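PDB 6HLX: AgaA from Rhizobium radiobacter, which binds the opine agropinic acid in the periplasm as the solute-binding protein of an ABC transporter that imports it. Local coordinates for residues Phe6-Thr17 with Ser24-His33; Glu256-Arg267 with Tyr301-Leu312. One frame throughout, in Å; residues are numbered along the deposited sequence.

Interaction 1. Residues Phe6-Thr17 with Ser24-His33; sequences FGLSGEPSTLDT and SGRTVKLAIH
Lys29 sends its side chain from the helix into the turn of the incoming loop and gives a proton to a backbone carbonyl, with NZ 2.8 Å from Thr17 O. The ammonium sits above the carbonyl plane, not on a lone pair. A bend at chi3 (-60°) helps bring NZ there, while CD passes Leu15 O at 3.6 Å. A water accepts a bond from NZ and lies close to Thr14 O and Asp16 O. Val19 O and the carboxylate of Glu135 also hold this amine. The salt bridge to Glu135 probably helps keep the buried lysine charged.

Just past the helix end, His33 meets Thr17 of the loop at about a right angle. Thr17 CG2 lies over one face of the imidazole, 3.7 Å from the ring centroid, as a CH-pi contact. Ile32 CG2 covers the opposite face. A water at the ring edge links His33 NE2 to Leu15 O.

The middle is apolar. Val28 meets leucines with both branches: CG2 lies 3.8 Å from Leu8 CD1, and CG1 lies 3.9 Å from Leu15 CD2. Leu8 uses its other methyl, CD2, against Thr27 CG2. That threonine methyl also approaches the Phe6 ring obliquely. Gly25 lets the loop come close, and Pro12 CB lies 3.6 Å from Gly25 CA. Near the first turn of the helix a water joins Ser9 OG and Ser24 OG. Ser9 OG is also hydrogen-bonded to Tyr332, and the Ser9 side chain is about 5 Å from agropinic acid.

Thr14 OG1 accepts from Asp16 N in an ST turn. The whole unit is strand, connecting loop and helix: strand 3-8 lies between strands 190-195 and 213-214 in a mixed sheet of this periplasmic binding protein, and its loop leads off beside the agropinic acid site.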
loop_
_atom_site.group_PDB
_atom_site.type_symbol
_atom_site.label_atom_id
_atom_site.label_comp_id
_atom_site.label_asym_id
_atom_site.label_seq_id
_atom_site.Cartn_x
_atom_site.Cartn_y
_atom_site.Cartn_z
ATOM N N PHE A 6 -3.019 1.496 20.443
ATOM C CA PHE A 6 -2.901 0.726 19.201
ATOM C C PHE A 6 -1.419 0.406 18.976
ATOM O O PHE A 6 -0.609 1.313 18.789
ATOM C CB PHE A 6 -3.437 1.595 18.062
ATOM C CG PHE A 6 -3.732 0.921 16.736
ATOM C CD1 PHE A 6 -2.711 0.334 15.985
ATOM C CD2 PHE A 6 -5.020 0.922 16.212
ATOM C CE1 PHE A 6 -2.986 -0.251 14.737
ATOM C CE2 PHE A 6 -5.286 0.368 14.954
ATOM C CZ PHE A 6 -4.276 -0.224 14.231
ATOM N N GLY A 7 -1.088 -0.874 19.004
ATOM C CA GLY A 7 0.278 -1.324 18.822
ATOM C C GLY A 7 0.614 -1.446 17.351
ATOM O O GLY A 7 0.159 -2.380 16.683
ATOM N N LEU A 8 1.410 -0.499 16.834
ATOM C CA LEU A 8 1.855 -0.521 15.432
ATOM C C LEU A 8 3.130 -1.379 15.279
ATOM O O LEU A 8 3.965 -1.431 16.189
ATOM C CB LEU A 8 2.196 0.900 14.933
ATOM C CG LEU A 8 1.095 1.926 14.741
ATOM C CD1 LEU A 8 1.737 3.282 14.409
ATOM C CD2 LEU A 8 0.099 1.491 13.648
ATOM N N SER A 9 3.329 -1.949 14.064
ATOM C CA SER A 9 4.499 -2.781 13.770
ATOM C C SER A 9 5.786 -1.984 13.582
ATOM O O SER A 9 6.844 -2.585 13.373
ATOM C CB SER A 9 4.237 -3.669 12.552
ATOM O OG SER A 9 4.071 -2.860 11.404
ATOM N N GLY A 10 5.690 -0.654 13.654
ATOM C CA GLY A 10 6.865 0.201 13.553
ATOM C C GLY A 10 6.559 1.663 13.767
ATOM O O GLY A 10 5.398 2.076 13.746
ATOM N N GLU A 11 7.621 2.451 13.865
ATOM C CA GLU A 11 7.499 3.891 13.978
ATOM C C GLU A 11 7.490 4.487 12.565
ATOM O O GLU A 11 8.399 4.203 11.782
ATOM C CB GLU A 11 8.679 4.450 14.793
ATOM C CG GLU A 11 8.720 5.964 14.869
ATOM C CD GLU A 11 9.648 6.524 15.937
ATOM O OE1 GLU A 11 9.393 7.654 16.410
ATOM O OE2 GLU A 11 10.629 5.838 16.307
ATOM N N PRO A 12 6.515 5.353 12.225
ATOM C CA PRO A 12 6.531 5.951 10.873
ATOM C C PRO A 12 7.804 6.769 10.642
ATOM O O PRO A 12 8.224 7.556 11.510
ATOM C CB PRO A 12 5.310 6.883 10.889
ATOM C CG PRO A 12 4.361 6.228 11.897
ATOM C CD PRO A 12 5.314 5.752 12.984
ATOM N N SER A 13 8.428 6.583 9.477
ATOM C CA SER A 13 9.627 7.352 9.112
ATOM C C SER A 13 9.232 8.819 8.867
ATOM O O SER A 13 10.030 9.728 9.102
ATOM C CB SER A 13 10.259 6.764 7.854
ATOM O OG SER A 13 9.310 6.786 6.803
ATOM N N THR A 14 7.970 9.039 8.444
ATOM C CA THR A 14 7.401 10.367 8.206
ATOM C C THR A 14 5.879 10.325 8.159
ATOM O O THR A 14 5.290 9.295 7.827
ATOM C CB THR A 14 7.950 11.014 6.907
ATOM O OG1 THR A 14 7.470 12.371 6.853
ATOM C CG2 THR A 14 7.542 10.257 5.628
ATOM N N LEU A 15 5.246 11.463 8.484
ATOM C CA LEU A 15 3.808 11.598 8.327
ATOM C C LEU A 15 3.523 12.510 7.110
ATOM O O LEU A 15 2.365 12.805 6.830
ATOM C CB LEU A 15 3.142 12.129 9.594
ATOM C CG LEU A 15 3.148 11.167 10.798
ATOM C CD1 LEU A 15 2.453 11.819 11.999
ATOM C CD2 LEU A 15 2.434 9.843 10.448
ATOM N N ASP A 16 4.597 12.948 6.385
ATOM C CA ASP A 16 4.475 13.789 5.177
ATOM C C ASP A 16 3.405 13.108 4.293
ATOM O O ASP A 16 3.527 11.927 3.959
ATOM C CB ASP A 16 5.838 13.929 4.464
ATOM C CG ASP A 16 5.803 14.789 3.218
ATOM O OD1 ASP A 16 4.739 14.857 2.572
ATOM O OD2 ASP A 16 6.852 15.352 2.861
ATOM N N THR A 17 2.286 13.806 4.051
ATOM C CA THR A 17 1.136 13.120 3.450
ATOM C C THR A 17 1.404 12.459 2.123
ATOM O O THR A 17 0.882 11.359 1.907
ATOM C CB THR A 17 -0.108 14.008 3.359
ATOM O OG1 THR A 17 0.108 15.050 2.399
ATOM C CG2 THR A 17 -0.502 14.607 4.751
ATOM N N SER A 24 2.540 1.485 8.663
ATOM C CA SER A 24 2.533 2.177 9.972
ATOM C C SER A 24 2.189 3.667 9.823
ATOM O O SER A 24 1.258 4.151 10.478
ATOM C CB SER A 24 3.863 1.985 10.701
ATOM O OG SER A 24 4.070 0.604 10.958
ATOM N N GLY A 25 2.914 4.363 8.934
ATOM C CA GLY A 25 2.672 5.776 8.662
ATOM C C GLY A 25 1.267 5.995 8.118
ATOM O O GLY A 25 0.572 6.915 8.547
ATOM N N ARG A 26 0.808 5.118 7.197
ATOM C CA ARG A 26 -0.544 5.234 6.636
ATOM C C ARG A 26 -1.620 5.141 7.720
ATOM O O ARG A 26 -2.582 5.903 7.684
ATOM C CB ARG A 26 -0.791 4.143 5.597
ATOM C CG ARG A 26 -0.053 4.451 4.313
ATOM C CD ARG A 26 -0.205 3.316 3.340
ATOM N NE ARG A 26 -0.354 3.863 1.994
ATOM C CZ ARG A 26 -0.552 3.130 0.905
ATOM N NH1 ARG A 26 -0.544 1.802 0.979
ATOM N NH2 ARG A 26 -0.754 3.718 -0.267
ATOM N N THR A 27 -1.465 4.190 8.681
ATOM C CA THR A 27 -2.463 3.988 9.748
ATOM C C THR A 27 -2.650 5.282 10.568
ATOM O O THR A 27 -3.778 5.656 10.849
ATOM C CB THR A 27 -2.046 2.792 10.645
ATOM O OG1 THR A 27 -1.934 1.632 9.804
ATOM C CG2 THR A 27 -3.040 2.539 11.804
ATOM N N VAL A 28 -1.536 5.990 10.890
ATOM C CA VAL A 28 -1.616 7.246 11.632
ATOM C C VAL A 28 -2.234 8.336 10.726
ATOM O O VAL A 28 -3.136 9.060 11.150
ATOM C CB VAL A 28 -0.254 7.675 12.237
ATOM C CG1 VAL A 28 -0.389 9.003 12.991
ATOM C CG2 VAL A 28 0.305 6.582 13.166
ATOM N N LYS A 29 -1.777 8.418 9.475
ATOM C CA LYS A 29 -2.322 9.433 8.541
ATOM C C LYS A 29 -3.836 9.296 8.373
ATOM O O LYS A 29 -4.528 10.305 8.278
ATOM C CB LYS A 29 -1.687 9.313 7.148
ATOM C CG LYS A 29 -0.283 9.905 7.110
ATOM C CD LYS A 29 0.246 10.156 5.684
ATOM C CE LYS A 29 0.317 8.875 4.849
ATOM N NZ LYS A 29 1.112 9.077 3.597
ATOM N N LEU A 30 -4.349 8.056 8.357
ATOM C CA LEU A 30 -5.781 7.819 8.134
ATOM C C LEU A 30 -6.660 8.142 9.360
ATOM O O LEU A 30 -7.884 8.210 9.244
ATOM C CB LEU A 30 -6.026 6.410 7.584
ATOM C CG LEU A 30 -5.425 6.194 6.190
ATOM C CD1 LEU A 30 -5.401 4.729 5.842
ATOM C CD2 LEU A 30 -6.142 7.044 5.105
ATOM N N ALA A 31 -6.032 8.432 10.495
ATOM C CA ALA A 31 -6.761 8.902 11.672
ATOM C C ALA A 31 -6.888 10.432 11.602
ATOM O O ALA A 31 -7.872 10.984 12.078
ATOM C CB ALA A 31 -5.984 8.522 12.937
ATOM N N ILE A 32 -5.861 11.113 11.088
ATOM C CA ILE A 32 -5.755 12.582 11.112
ATOM C C ILE A 32 -6.202 13.258 9.823
ATOM O O ILE A 32 -6.453 14.462 9.847
ATOM C CB ILE A 32 -4.250 12.905 11.383
ATOM C CG1 ILE A 32 -3.841 12.462 12.813
ATOM C CG2 ILE A 32 -3.858 14.386 11.112
ATOM C CD1 ILE A 32 -2.218 12.312 12.894
ATOM N N HIS A 33 -6.198 12.532 8.702
ATOM C CA HIS A 33 -6.440 13.166 7.407
ATOM C C HIS A 33 -7.605 12.599 6.634
ATOM O O HIS A 33 -7.968 11.445 6.825
ATOM C CB HIS A 33 -5.165 13.025 6.538
ATOM C CG HIS A 33 -3.993 13.822 7.035
ATOM N ND1 HIS A 33 -4.001 15.201 7.016
ATOM C CD2 HIS A 33 -2.792 13.394 7.497
ATOM C CE1 HIS A 33 -2.829 15.574 7.500
ATOM N NE2 HIS A 33 -2.063 14.511 7.795
HETATM O O HOH W 1 2.095 -1.215 10.757
HETATM O O HOH W 2 3.575 9.557 5.423
HETATM O O HOH W 3 0.708 14.487 8.194
#

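Interaction 2. Residues Glu256-Arg267 with Tyr301-Leu312; sequences EVRQAIAYAVDR and YFSHHVEKAKAL. With ZN (zinc ion), chain P; ZN (zinc ion), chain O.
Tyr301 receives a hydrogen bond from Gln259, whose NE2 is 3.1 Å from the phenol OH. The amide meets the edge of the ring, the two planes nearly perpendicular. A water joins Gln259 OE1 to Tyr263 OH.

Phe302 follows, with both faces used. Ala262 CB sits 3.5 Å from its ring centroid in a CH-pi contact, and Tyr301 lies over the other face. The edge of Phe302 points at the face of Tyr263 in a T-shaped pair, planes at 80°. Ser303 O takes a CA-H...O contact from Tyr263 CA.

His304 extends with CG anti to the backbone N (chi1 -179°), which carries the imidazole across to Asp266. Asp266 CB lies over the ring face. His304 NE2 binds one zinc at 2.0 Å, and Asp266 OD1 binds a second at 1.9 Å. Each metal also holds a water. Glu345 touches His304 and accepts from Asp266 N. His304 ND1 gives a weak bond to Tyr263 O.

His305 N makes a stronger one to that same oxygen, 2.8 Å, nearly straight and in the carbonyl plane. Tyr263 O thus ties the last turn of helix 255-264 to the N-cap residue of helix 306-315. One turn on, Lys308 CD covers the Tyr263 face opposite Phe302, so the phenol ring is sandwiched.

Ala309 is the point of closest backbone approach. Its CB is 3.2 Å from Ala260 O, and small residues let the helix axes come within 7.8 Å. Leu312 ends the segment as a knob in a hole formed by Glu256, Gln259, Ala260 and Tyr263. This is an antiparallel helix pair with one knob-into-hole contact, on the outer side of the lobe built around strands 240-245 and 446-451, with surface zinc sites at one end.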
loop_
_atom_site.group_PDB
_atom_site.type_symbol
_atom_site.label_atom_id
_atom_site.label_comp_id
_atom_site.label_asym_id
_atom_site.label_seq_id
_atom_site.Cartn_x
_atom_site.Cartn_y
_atom_site.Cartn_z
ATOM N N GLU A 256 13.975 -13.707 -19.572
ATOM C CA GLU A 256 14.363 -15.098 -19.296
ATOM C C GLU A 256 14.956 -15.284 -17.895
ATOM O O GLU A 256 14.773 -16.347 -17.293
ATOM C CB GLU A 256 15.319 -15.634 -20.368
ATOM C CG GLU A 256 14.665 -15.836 -21.727
ATOM C CD GLU A 256 15.608 -16.169 -22.869
ATOM O OE1 GLU A 256 15.147 -16.799 -23.847
ATOM O OE2 GLU A 256 16.803 -15.799 -22.795
ATOM N N VAL A 257 15.658 -14.255 -17.368
ATOM C CA VAL A 257 16.241 -14.319 -16.014
ATOM C C VAL A 257 15.115 -14.187 -14.973
ATOM O O VAL A 257 15.089 -14.926 -13.975
ATOM C CB VAL A 257 17.376 -13.274 -15.787
ATOM C CG1 VAL A 257 17.772 -13.157 -14.308
ATOM C CG2 VAL A 257 18.602 -13.591 -16.653
ATOM N N ARG A 258 14.191 -13.237 -15.202
ATOM C CA ARG A 258 13.086 -13.023 -14.267
ATOM C C ARG A 258 12.197 -14.274 -14.230
ATOM O O ARG A 258 11.862 -14.742 -13.143
ATOM C CB ARG A 258 12.306 -11.746 -14.625
ATOM C CG ARG A 258 13.234 -10.513 -14.677
ATOM C CD ARG A 258 12.451 -9.219 -14.803
ATOM N NE ARG A 258 11.772 -9.092 -16.094
ATOM C CZ ARG A 258 12.050 -8.172 -17.010
ATOM N NH1 ARG A 258 11.326 -8.093 -18.116
ATOM N NH2 ARG A 258 13.069 -7.336 -16.834
ATOM N N GLN A 259 11.923 -14.877 -15.412
ATOM C CA GLN A 259 11.160 -16.133 -15.504
ATOM C C GLN A 259 11.919 -17.276 -14.841
ATOM O O GLN A 259 11.287 -18.072 -14.147
ATOM C CB GLN A 259 10.823 -16.508 -16.963
ATOM C CG GLN A 259 9.782 -15.593 -17.615
ATOM C CD GLN A 259 8.876 -16.333 -18.589
ATOM O OE1 GLN A 259 8.968 -17.539 -18.775
ATOM N NE2 GLN A 259 7.948 -15.637 -19.202
ATOM N N ALA A 260 13.275 -17.367 -15.024
ATOM C CA ALA A 260 14.069 -18.424 -14.360
ATOM C C ALA A 260 13.831 -18.392 -12.843
ATOM O O ALA A 260 13.602 -19.434 -12.243
ATOM C CB ALA A 260 15.558 -18.268 -14.657
ATOM N N ILE A 261 13.832 -17.192 -12.245
ATOM C CA ILE A 261 13.565 -17.003 -10.811
ATOM C C ILE A 261 12.145 -17.476 -10.441
ATOM O O ILE A 261 11.989 -18.172 -9.439
ATOM C CB ILE A 261 13.869 -15.559 -10.400
ATOM C CG1 ILE A 261 15.401 -15.341 -10.466
ATOM C CG2 ILE A 261 13.330 -15.276 -8.993
ATOM C CD1 ILE A 261 15.840 -13.910 -10.375
ATOM N N ALA A 262 11.140 -17.157 -11.285
ATOM C CA ALA A 262 9.752 -17.612 -11.082
ATOM C C ALA A 262 9.667 -19.162 -11.114
ATOM O O ALA A 262 8.883 -19.738 -10.363
ATOM C CB ALA A 262 8.848 -17.020 -12.146
ATOM N N TYR A 263 10.494 -19.831 -11.952
ATOM C CA TYR A 263 10.495 -21.307 -12.034
ATOM C C TYR A 263 11.322 -21.960 -10.917
ATOM O O TYR A 263 11.100 -23.138 -10.590
ATOM C CB TYR A 263 11.047 -21.778 -13.414
ATOM C CG TYR A 263 10.041 -21.702 -14.545
ATOM C CD1 TYR A 263 8.991 -22.615 -14.637
ATOM C CD2 TYR A 263 10.162 -20.743 -15.547
ATOM C CE1 TYR A 263 8.078 -22.565 -15.691
ATOM C CE2 TYR A 263 9.254 -20.687 -16.611
ATOM C CZ TYR A 263 8.209 -21.596 -16.671
ATOM O OH TYR A 263 7.298 -21.540 -17.693
ATOM N N ALA A 264 12.333 -21.244 -10.391
ATOM C CA ALA A 264 13.267 -21.797 -9.405
ATOM C C ALA A 264 12.808 -21.744 -7.963
ATOM O O ALA A 264 13.322 -22.500 -7.134
ATOM C CB ALA A 264 14.620 -21.106 -9.518
ATOM N N VAL A 265 11.926 -20.803 -7.625
ATOM C CA VAL A 265 11.546 -20.646 -6.223
ATOM C C VAL A 265 10.357 -21.514 -5.860
ATOM O O VAL A 265 9.260 -21.277 -6.352
ATOM C CB VAL A 265 11.341 -19.160 -5.833
ATOM C CG1 VAL A 265 10.969 -19.028 -4.348
ATOM C CG2 VAL A 265 12.584 -18.330 -6.137
ATOM N N ASP A 266 10.570 -22.509 -4.972
ATOM C CA ASP A 266 9.479 -23.339 -4.510
ATOM C C ASP A 266 8.589 -22.489 -3.591
ATOM O O ASP A 266 9.059 -21.939 -2.588
ATOM C CB ASP A 266 9.958 -24.570 -3.749
ATOM C CG ASP A 266 8.800 -25.508 -3.567
ATOM O OD1 ASP A 266 8.556 -26.342 -4.485
ATOM O OD2 ASP A 266 8.096 -25.383 -2.544
ATOM N N ARG A 267 7.316 -22.379 -3.949
ATOM C CA ARG A 267 6.393 -21.519 -3.204
ATOM C C ARG A 267 6.008 -22.079 -1.841
ATOM O O ARG A 267 5.791 -21.295 -0.904
ATOM C CB ARG A 267 5.190 -21.177 -4.066
ATOM C CG ARG A 267 5.619 -20.228 -5.174
ATOM C CD ARG A 267 4.914 -20.512 -6.443
ATOM N NE ARG A 267 5.230 -19.518 -7.471
ATOM C CZ ARG A 267 6.167 -19.657 -8.404
ATOM N NH1 ARG A 267 6.964 -20.715 -8.404
ATOM N NH2 ARG A 267 6.344 -18.714 -9.316
ATOM N N TYR A 301 0.749 -20.579 -15.203
ATOM C CA TYR A 301 1.747 -20.268 -16.226
ATOM C C TYR A 301 3.098 -20.808 -15.782
ATOM O O TYR A 301 3.790 -21.482 -16.566
ATOM C CB TYR A 301 1.803 -18.754 -16.470
ATOM C CG TYR A 301 2.793 -18.353 -17.537
ATOM C CD1 TYR A 301 4.114 -18.059 -17.215
ATOM C CD2 TYR A 301 2.401 -18.232 -18.870
ATOM C CE1 TYR A 301 5.029 -17.676 -18.194
ATOM C CE2 TYR A 301 3.296 -17.811 -19.850
ATOM C CZ TYR A 301 4.612 -17.545 -19.509
ATOM O OH TYR A 301 5.503 -17.146 -20.472
ATOM N N PHE A 302 3.462 -20.542 -14.510
ATOM C CA PHE A 302 4.710 -21.059 -13.957
ATOM C C PHE A 302 4.422 -22.333 -13.170
ATOM O O PHE A 302 3.264 -22.662 -12.902
ATOM C CB PHE A 302 5.378 -20.007 -13.039
ATOM C CG PHE A 302 5.831 -18.765 -13.761
ATOM C CD1 PHE A 302 6.917 -18.805 -14.634
ATOM C CD2 PHE A 302 5.174 -17.553 -13.572
ATOM C CE1 PHE A 302 7.315 -17.663 -15.334
ATOM C CE2 PHE A 302 5.586 -16.407 -14.252
ATOM C CZ PHE A 302 6.646 -16.473 -15.139
ATOM N N SER A 303 5.488 -23.041 -12.808
ATOM C CA SER A 303 5.478 -24.216 -11.955
ATOM C C SER A 303 6.838 -24.246 -11.299
ATOM O O SER A 303 7.703 -23.455 -11.681
ATOM C CB SER A 303 5.251 -25.480 -12.780
ATOM O OG SER A 303 6.264 -25.632 -13.759
ATOM N N HIS A 304 7.048 -25.130 -10.317
ATOM C CA HIS A 304 8.373 -25.249 -9.730
ATOM C C HIS A 304 9.159 -26.241 -10.580
ATOM O O HIS A 304 8.795 -27.419 -10.657
ATOM C CB HIS A 304 8.347 -25.683 -8.265
ATOM C CG HIS A 304 9.715 -25.781 -7.676
ATOM N ND1 HIS A 304 10.629 -24.745 -7.784
ATOM C CD2 HIS A 304 10.295 -26.802 -7.005
ATOM C CE1 HIS A 304 11.724 -25.166 -7.171
ATOM N NE2 HIS A 304 11.567 -26.393 -6.684
ATOM N N HIS A 305 10.220 -25.755 -11.242
ATOM C CA HIS A 305 11.023 -26.580 -12.130
ATOM C C HIS A 305 12.446 -26.071 -12.250
ATOM O O HIS A 305 12.752 -25.253 -13.117
ATOM C CB HIS A 305 10.332 -26.679 -13.502
ATOM C CG HIS A 305 10.580 -27.981 -14.147
ATOM N ND1 HIS A 305 10.047 -28.294 -15.367
ATOM C CD2 HIS A 305 11.364 -29.008 -13.732
ATOM C CE1 HIS A 305 10.530 -29.498 -15.642
ATOM N NE2 HIS A 305 11.243 -29.978 -14.624
ATOM N N VAL A 306 13.304 -26.526 -11.332
ATOM C CA VAL A 306 14.703 -26.123 -11.204
ATOM C C VAL A 306 15.490 -26.292 -12.505
ATOM O O VAL A 306 16.179 -25.367 -12.929
ATOM C CB VAL A 306 15.379 -26.837 -10.000
ATOM C CG1 VAL A 306 16.886 -26.596 -9.974
ATOM C CG2 VAL A 306 14.741 -26.402 -8.679
ATOM N N GLU A 307 15.383 -27.458 -13.154
ATOM C CA GLU A 307 16.158 -27.697 -14.371
ATOM C C GLU A 307 15.720 -26.771 -15.531
ATOM O O GLU A 307 16.574 -26.320 -16.297
ATOM C CB GLU A 307 16.197 -29.190 -14.766
ATOM C CG GLU A 307 15.329 -30.150 -13.959
ATOM C CD GLU A 307 15.488 -30.375 -12.460
ATOM O OE1 GLU A 307 16.430 -31.083 -12.038
ATOM O OE2 GLU A 307 14.616 -29.890 -11.707
ATOM N N LYS A 308 14.425 -26.389 -15.572
ATOM C CA LYS A 308 13.898 -25.428 -16.551
ATOM C C LYS A 308 14.478 -24.027 -16.257
ATOM O O LYS A 308 14.856 -23.312 -17.181
ATOM C CB LYS A 308 12.357 -25.399 -16.518
ATOM C CG LYS A 308 11.749 -24.661 -17.704
ATOM C CD LYS A 308 10.227 -24.756 -17.726
ATOM C CE LYS A 308 9.647 -24.408 -19.079
ATOM N NZ LYS A 308 9.854 -22.980 -19.438
ATOM N N ALA A 309 14.569 -23.651 -14.960
ATOM C CA ALA A 309 15.152 -22.372 -14.527
ATOM C C ALA A 309 16.624 -22.291 -14.924
ATOM O O ALA A 309 17.056 -21.257 -15.444
ATOM C CB ALA A 309 15.015 -22.210 -13.019
ATOM N N LYS A 310 17.388 -23.394 -14.710
ATOM C CA LYS A 310 18.794 -23.469 -15.110
ATOM C C LYS A 310 18.951 -23.285 -16.619
ATOM O O LYS A 310 19.844 -22.546 -17.048
ATOM C CB LYS A 310 19.421 -24.797 -14.684
ATOM C CG LYS A 310 20.029 -24.757 -13.305
ATOM C CD LYS A 310 20.942 -25.951 -13.079
ATOM C CE LYS A 310 20.580 -26.706 -11.830
ATOM N NZ LYS A 310 21.439 -27.905 -11.664
ATOM N N ALA A 311 18.082 -23.941 -17.428
ATOM C CA ALA A 311 18.154 -23.823 -18.893
ATOM C C ALA A 311 17.881 -22.400 -19.349
ATOM O O ALA A 311 18.565 -21.923 -20.246
ATOM C CB ALA A 311 17.203 -24.801 -19.574
ATOM N N LEU A 312 16.916 -21.696 -18.697
ATOM C CA LEU A 312 16.601 -20.298 -19.004
ATOM C C LEU A 312 17.760 -19.358 -18.737
ATOM O O LEU A 312 17.997 -18.461 -19.540
ATOM C CB LEU A 312 15.342 -19.827 -18.235
ATOM C CG LEU A 312 14.012 -20.182 -18.904
ATOM C CD1 LEU A 312 12.858 -19.992 -17.943
ATOM C CD2 LEU A 312 13.771 -19.346 -20.165
HETATM ZN ZN ZN P . 13.235 -27.041 -5.715
HETATM ZN ZN ZN O . 6.916 -27.229 -4.120
HETATM O O HOH W 4 7.639 -19.759 -19.731
HETATM O O HOH W 5 4.370 -21.449 -19.221
HETATM O O HOH W 6 6.716 -28.016 -2.345
HETATM O O HOH W 7 14.336 -25.535 -5.218
#

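In the fold
Interaction 1 comes first along the chain, and interaction 2 begins more than 200 residues later. Their centres are 38 Å apart, and the nearest atoms about 22 Å. They lie on opposite sides of the chain's centre and share no strand or helix. In interaction 1, the end of strand 3-8 lies in a mixed sheet, and helix 23-32 packs on strands of that sheet. Residues 256-267 pack against the separate mixed sheet that contains strand 240-245. This fits the two-lobed build of periplasmic binding proteins, in which the ligand is held between lobes. Interaction 1 lies close to agropinic acid. Interaction 2 is peripheral, 28 Å from the chain's centre, and packs helices on the outside of the other lobe.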